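Local coordinates for HAT1-interacting factor 1 (Saccharomyces cerevisiae, PDB 4NQ0), which chaperones histones H3 and H4 as part of the nuclear HAT-B histone acetyltransferase complex, also binds H2A-H2B dimers, and takes part in chromatin assembly and telomere silencing, at residues H16-D21 and D50-D55; K299-R304 and D338-N343. All blocks are in the same frame, centred on the assembly; numbering follows the deposited sequence.

The two contacts lie at opposite ends of an all-helical chain, on either side of its centre, with their own centres 52 Å apart and their nearest atoms about 36 Å apart. Contact 1 comes first and closes before contact 2 opens. It joins the start of helix 14-34 to the end of helix 38-51 and the loop after it, near the N-terminus; contact 2 joins helices 298-316 and 323-344, near the C-terminus. They share no helix. Each brings together helices that follow one another in sequence, so each is a local contact at one end of the helical array; of the four segments, only 299-304 lies in the region that interacts with H2A-H2B.

Contact 1 of 2, residues H16-D21 and D50-D55; sequences HKVQID and DSLPKD
Val18 meets Leu52 and Pro53 through CG1, with CG2 reaching Pro53 as well. Its CG1 lies 3.7 Å from Leu52 CD2, the two side chains crossing obliquely. The same Val18 CG1 is 3.9 Å from Pro53 CD, while Val18 CG2 comes within 4.2 Å of that Pro53 CD, so the ring carbon next to the proline nitrogen faces both branches of the valine. CG1 takes this place because it stands anti to the backbone N of Val18 (chi1 169°), the position a helical valine prefers since it keeps both methyls clear of the preceding turn. All of this is apolar and small, burying 107 Å² near the surface.

The contact closes the open end of an antiparallel helical hairpin: helix 14-34 runs out, helix 38-51 runs back, and the chain leaves the second helix beside the first turns of the first. A leucine suits that exit because its branched end can send one methyl, CD2, to the helix although its CB is turned to the side. Leu52 and Pro53 both have a polyproline-like backbone, with psi of 142° and 144°, and Pro53 lacks the N-H needed to continue a helix.

Farther out, Leu57 also packs on Val18, and Pro59 touches Leu52, so the following loop extends the apolar patch. On the first helix, Ile20 N bonds to His16 O at 2.9 Å, keeping the turn around Val18 regular. Just before the exit, Asp50 receives one hydrogen bond from Gln46 NE2 within its own helix and another from the backbone N of Phe194, which links the end of helix 38-51 to a later part of the chain.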
loop_
_atom_site.group_PDB
_atom_site.type_symbol
_atom_site.label_atom_id
_atom_site.label_comp_id
_atom_site.label_asym_id
_atom_site.label_seq_id
_atom_site.Cartn_x
_atom_site.Cartn_y
_atom_site.Cartn_z
ATOM N N HIS A 16 -1.259 -0.094 -30.642
ATOM C CA HIS A 16 -1.570 1.296 -30.323
ATOM C C HIS A 16 -3.063 1.523 -30.014
ATOM O O HIS A 16 -3.407 2.215 -29.066
ATOM C CB HIS A 16 -1.173 2.211 -31.460
ATOM C CG HIS A 16 -1.550 3.630 -31.209
ATOM N ND1 HIS A 16 -0.900 4.412 -30.277
ATOM C CD2 HIS A 16 -2.548 4.393 -31.715
ATOM C CE1 HIS A 16 -1.459 5.608 -30.246
ATOM N NE2 HIS A 16 -2.459 5.623 -31.109
ATOM N N LYS A 17 -3.930 0.958 -30.850
ATOM C CA LYS A 17 -5.384 1.013 -30.646
ATOM C C LYS A 17 -5.766 0.438 -29.288
ATOM O O LYS A 17 -6.554 1.032 -28.551
ATOM C CB LYS A 17 -6.111 0.219 -31.728
ATOM C CG LYS A 17 -6.004 0.785 -33.146
ATOM C CD LYS A 17 -6.577 -0.220 -34.157
ATOM C CE LYS A 17 -6.160 0.071 -35.600
ATOM N NZ LYS A 17 -6.662 1.379 -36.102
ATOM N N VAL A 18 -5.198 -0.718 -28.961
ATOM C CA VAL A 18 -5.423 -1.339 -27.657
ATOM C C VAL A 18 -4.911 -0.442 -26.528
ATOM O O VAL A 18 -5.600 -0.244 -25.529
ATOM C CB VAL A 18 -4.764 -2.725 -27.560
ATOM C CG1 VAL A 18 -4.785 -3.225 -26.126
ATOM C CG2 VAL A 18 -5.472 -3.733 -28.496
ATOM N N GLN A 19 -3.716 0.113 -26.705
ATOM C CA GLN A 19 -3.113 1.006 -25.712
ATOM C C GLN A 19 -4.019 2.202 -25.392
ATOM O O GLN A 19 -4.311 2.480 -24.227
ATOM C CB GLN A 19 -1.751 1.509 -26.221
ATOM C CG GLN A 19 -1.088 2.560 -25.359
ATOM C CD GLN A 19 -0.654 2.026 -24.016
ATOM O OE1 GLN A 19 -1.032 2.556 -22.969
ATOM N NE2 GLN A 19 0.154 0.969 -24.033
ATOM N N ILE A 20 -4.455 2.895 -26.439
ATOM C CA ILE A 20 -5.313 4.074 -26.303
ATOM C C ILE A 20 -6.644 3.735 -25.618
ATOM O O ILE A 20 -7.081 4.457 -24.715
ATOM C CB ILE A 20 -5.560 4.745 -27.679
ATOM C CG1 ILE A 20 -4.314 5.543 -28.092
ATOM C CG2 ILE A 20 -6.784 5.674 -27.632
ATOM N N ASP A 21 -7.259 2.624 -26.019
ATOM C CA ASP A 21 -8.503 2.172 -25.383
ATOM C C ASP A 21 -8.313 1.908 -23.885
ATOM O O ASP A 21 -9.152 2.306 -23.065
ATOM C CB ASP A 21 -9.028 0.908 -26.073
ATOM C CG ASP A 21 -10.171 0.247 -25.306
ATOM O OD1 ASP A 21 -11.340 0.605 -25.563
ATOM O OD2 ASP A 21 -9.904 -0.645 -24.468
ATOM N N ASP A 50 -9.947 -8.549 -19.099
ATOM C CA ASP A 50 -10.303 -9.813 -19.758
ATOM C C ASP A 50 -10.164 -9.719 -21.271
ATOM O O ASP A 50 -9.922 -10.719 -21.925
ATOM C CB ASP A 50 -11.745 -10.246 -19.435
ATOM C CG ASP A 50 -11.869 -11.022 -18.122
ATOM O OD1 ASP A 50 -10.914 -11.710 -17.703
ATOM O OD2 ASP A 50 -12.951 -10.965 -17.515
ATOM N N SER A 51 -10.326 -8.525 -21.828
ATOM C CA SER A 51 -10.312 -8.363 -23.273
ATOM C C SER A 51 -8.976 -7.890 -23.838
ATOM O O SER A 51 -8.866 -7.726 -25.047
ATOM C CB SER A 51 -11.446 -7.431 -23.724
ATOM O OG SER A 51 -12.651 -8.163 -23.864
ATOM N N LEU A 52 -7.968 -7.669 -22.996
ATOM C CA LEU A 52 -6.640 -7.322 -23.520
ATOM C C LEU A 52 -6.033 -8.560 -24.174
ATOM O O LEU A 52 -6.196 -9.667 -23.660
ATOM C CB LEU A 52 -5.698 -6.856 -22.416
ATOM C CG LEU A 52 -5.983 -5.519 -21.749
ATOM C CD1 LEU A 52 -5.175 -5.421 -20.463
ATOM C CD2 LEU A 52 -5.669 -4.359 -22.687
ATOM N N PRO A 53 -5.329 -8.383 -25.300
ATOM C CA PRO A 53 -4.629 -9.527 -25.897
ATOM C C PRO A 53 -3.583 -10.113 -24.946
ATOM O O PRO A 53 -2.933 -9.372 -24.203
ATOM C CB PRO A 53 -3.960 -8.934 -27.142
ATOM C CG PRO A 53 -3.957 -7.471 -26.936
ATOM C CD PRO A 53 -5.155 -7.157 -26.095
ATOM N N LYS A 54 -3.429 -11.434 -24.976
ATOM C CA LYS A 54 -2.610 -12.141 -23.990
ATOM C C LYS A 54 -1.101 -12.073 -24.253
ATOM O O LYS A 54 -0.317 -12.409 -23.364
ATOM C CB LYS A 54 -3.051 -13.606 -23.881
ATOM N N ASP A 55 -0.681 -11.644 -25.445
ATOM C CA ASP A 55 0.754 -11.546 -25.736
ATOM C C ASP A 55 1.219 -10.140 -26.137
ATOM O O ASP A 55 0.563 -9.454 -26.915
ATOM C CB ASP A 55 1.149 -12.546 -26.824
ATOM C CG ASP A 55 2.628 -12.900 -26.781
#

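Contact 2 of 2, residues K299-R304 and D338-N343; sequences KDKLKR and DEVQEN
A pair of nearly antiparallel helices, of the kind that TPR-type folds stack side by side, is joined here: helix 298-316, whose segment 299-304 falls within the predicted third TPR, and helix 323-344. The axes of segments 299-304 and 338-343 come within 9.8 Å and run at 150° to each other. Leu302 and Val340 carry most of the interface, their side chains sliding past each other in opposite directions, with Leu302 CG 3.7 Å from Val340 CG1. Leu302 holds its CG anti to its carbonyl carbon (chi1 -76°), which directs CG to that methyl; CD2 then lies next to both Val340 CG1 and Gln341 NE2. A branched valine suits the opposing place because its other methyl, CG2, can serve a second neighbour, with the CD methylene of Lys301 passing Val340 CG2 at 4.0 Å. That lysine is extended and buried; its NZ is hydrogen-bonded to the carbonyl O of Val293 and to Gln344 OE1, so the charge inside the fold is met by oxygen atoms. Ala298 and Phe305 of helix 298-316 also touch Val340. Were Leu302 cut back to an alanine, Val340 CG1 would probably lose its close neighbour and the end of Gln341 would be freer to turn.

Helix 323-344 has a wider pi-type turn at 340-343, and there Gln341 crosses Leu302 at about a right angle. Its long, flexible chain lets a polar residue lay its amide against the leucine's methyls: Gln341 NE2 is 3.9 Å from Leu302 CD2, and both NE2 and CG of Gln341 are 4.1 Å from Leu302 CD1.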
loop_
_atom_site.group_PDB
_atom_site.type_symbol
_atom_site.label_atom_id
_atom_site.label_comp_id
_atom_site.label_asym_id
_atom_site.label_seq_id
_atom_site.Cartn_x
_atom_site.Cartn_y
_atom_site.Cartn_z
ATOM N N LYS A 299 7.843 -3.669 25.218
ATOM C CA LYS A 299 9.058 -2.867 25.112
ATOM C C LYS A 299 9.310 -2.421 23.670
ATOM O O LYS A 299 9.636 -1.259 23.434
ATOM C CB LYS A 299 10.268 -3.625 25.647
ATOM C CG LYS A 299 11.397 -2.717 26.059
ATOM N N ASP A 300 9.158 -3.345 22.719
ATOM C CA ASP A 300 9.318 -3.021 21.298
ATOM C C ASP A 300 8.236 -2.053 20.818
ATOM O O ASP A 300 8.519 -1.164 20.022
ATOM C CB ASP A 300 9.321 -4.296 20.436
ATOM C CG ASP A 300 10.529 -5.202 20.718
ATOM O OD1 ASP A 300 10.390 -6.440 20.601
ATOM O OD2 ASP A 300 11.622 -4.679 21.057
ATOM N N LYS A 301 7.002 -2.220 21.293
ATOM C CA LYS A 301 5.952 -1.268 20.951
ATOM C C LYS A 301 6.357 0.134 21.392
ATOM O O LYS A 301 6.309 1.073 20.595
ATOM C CB LYS A 301 4.610 -1.642 21.579
ATOM C CG LYS A 301 3.999 -2.887 21.004
ATOM C CD LYS A 301 2.552 -3.026 21.401
ATOM C CE LYS A 301 2.025 -4.355 20.965
ATOM N NZ LYS A 301 0.573 -4.455 21.139
ATOM N N LEU A 302 6.776 0.257 22.650
ATOM C CA LEU A 302 7.088 1.556 23.242
ATOM C C LEU A 302 8.192 2.269 22.484
ATOM O O LEU A 302 8.091 3.467 22.234
ATOM C CB LEU A 302 7.478 1.423 24.720
ATOM C CG LEU A 302 6.325 1.181 25.700
ATOM C CD1 LEU A 302 6.840 0.931 27.135
ATOM C CD2 LEU A 302 5.370 2.377 25.658
ATOM N N LYS A 303 9.234 1.531 22.106
ATOM C CA LYS A 303 10.348 2.123 21.355
ATOM C C LYS A 303 9.895 2.692 20.015
ATOM O O LYS A 303 10.357 3.754 19.612
ATOM C CB LYS A 303 11.462 1.107 21.118
ATOM C CG LYS A 303 12.169 0.667 22.387
ATOM C CD LYS A 303 13.342 -0.295 22.127
ATOM C CE LYS A 303 13.805 -0.911 23.459
ATOM N NZ LYS A 303 15.007 -1.803 23.357
ATOM N N ARG A 304 8.999 1.983 19.325
ATOM C CA ARG A 304 8.501 2.461 18.023
ATOM C C ARG A 304 7.559 3.645 18.202
ATOM O O ARG A 304 7.628 4.613 17.440
ATOM C CB ARG A 304 7.791 1.353 17.233
ATOM C CG ARG A 304 7.459 1.739 15.792
ATOM C CD ARG A 304 8.687 1.616 14.898
ATOM N NE ARG A 304 8.530 2.283 13.600
ATOM C CZ ARG A 304 9.343 2.136 12.554
ATOM N NH1 ARG A 304 10.376 1.293 12.595
ATOM N NH2 ARG A 304 9.106 2.829 11.433
ATOM N N ASP A 338 0.449 5.354 26.464
ATOM C CA ASP A 338 -0.308 5.151 27.713
ATOM C C ASP A 338 -0.851 3.726 27.837
ATOM O O ASP A 338 -0.603 3.058 28.825
ATOM C CB ASP A 338 -1.460 6.146 27.814
ATOM C CG ASP A 338 -0.984 7.587 27.877
ATOM O OD1 ASP A 338 -1.795 8.475 27.561
ATOM O OD2 ASP A 338 0.200 7.834 28.220
ATOM N N GLU A 339 -1.593 3.275 26.834
ATOM C CA GLU A 339 -2.155 1.919 26.824
ATOM C C GLU A 339 -1.110 0.846 27.149
ATOM O O GLU A 339 -1.332 0.005 28.014
ATOM C CB GLU A 339 -2.798 1.625 25.467
ATOM C CG GLU A 339 -3.193 0.157 25.225
ATOM C CD GLU A 339 -4.329 -0.320 26.117
ATOM O OE1 GLU A 339 -5.040 0.527 26.699
ATOM O OE2 GLU A 339 -4.514 -1.552 26.226
ATOM N N VAL A 340 0.029 0.886 26.468
ATOM C CA VAL A 340 1.076 -0.109 26.691
ATOM C C VAL A 340 1.752 0.054 28.057
ATOM O O VAL A 340 1.952 -0.930 28.778
ATOM C CB VAL A 340 2.123 -0.083 25.559
ATOM C CG1 VAL A 340 3.298 -1.009 25.873
ATOM C CG2 VAL A 340 1.466 -0.480 24.248
ATOM N N GLN A 341 2.088 1.283 28.432
ATOM C CA GLN A 341 2.742 1.507 29.724
ATOM C C GLN A 341 1.893 1.041 30.907
ATOM O O GLN A 341 2.431 0.498 31.871
ATOM C CB GLN A 341 3.172 2.972 29.903
ATOM C CG GLN A 341 4.683 3.173 29.784
ATOM C CD GLN A 341 5.087 4.576 29.336
ATOM O OE1 GLN A 341 4.400 5.559 29.610
ATOM N NE2 GLN A 341 6.219 4.666 28.648
ATOM N N GLU A 342 0.575 1.220 30.815
ATOM C CA GLU A 342 -0.332 0.912 31.921
ATOM C C GLU A 342 -0.813 -0.543 31.952
ATOM O O GLU A 342 -0.951 -1.117 33.031
ATOM C CB GLU A 342 -1.553 1.840 31.880
ATOM C CG GLU A 342 -1.228 3.328 31.982
ATOM C CD GLU A 342 -0.938 3.803 33.402
ATOM O OE1 GLU A 342 -0.173 4.777 33.545
ATOM O OE2 GLU A 342 -1.487 3.230 34.371
ATOM N N ASN A 343 -1.086 -1.135 30.790
ATOM C CA ASN A 343 -1.695 -2.470 30.741
ATOM C C ASN A 343 -0.743 -3.584 30.326
ATOM O O ASN A 343 -0.649 -4.611 30.999
ATOM C CB ASN A 343 -2.905 -2.468 29.806
ATOM C CG ASN A 343 -3.977 -1.483 30.238
ATOM O OD1 ASN A 343 -3.980 -0.994 31.367
ATOM N ND2 ASN A 343 -4.895 -1.184 29.331
#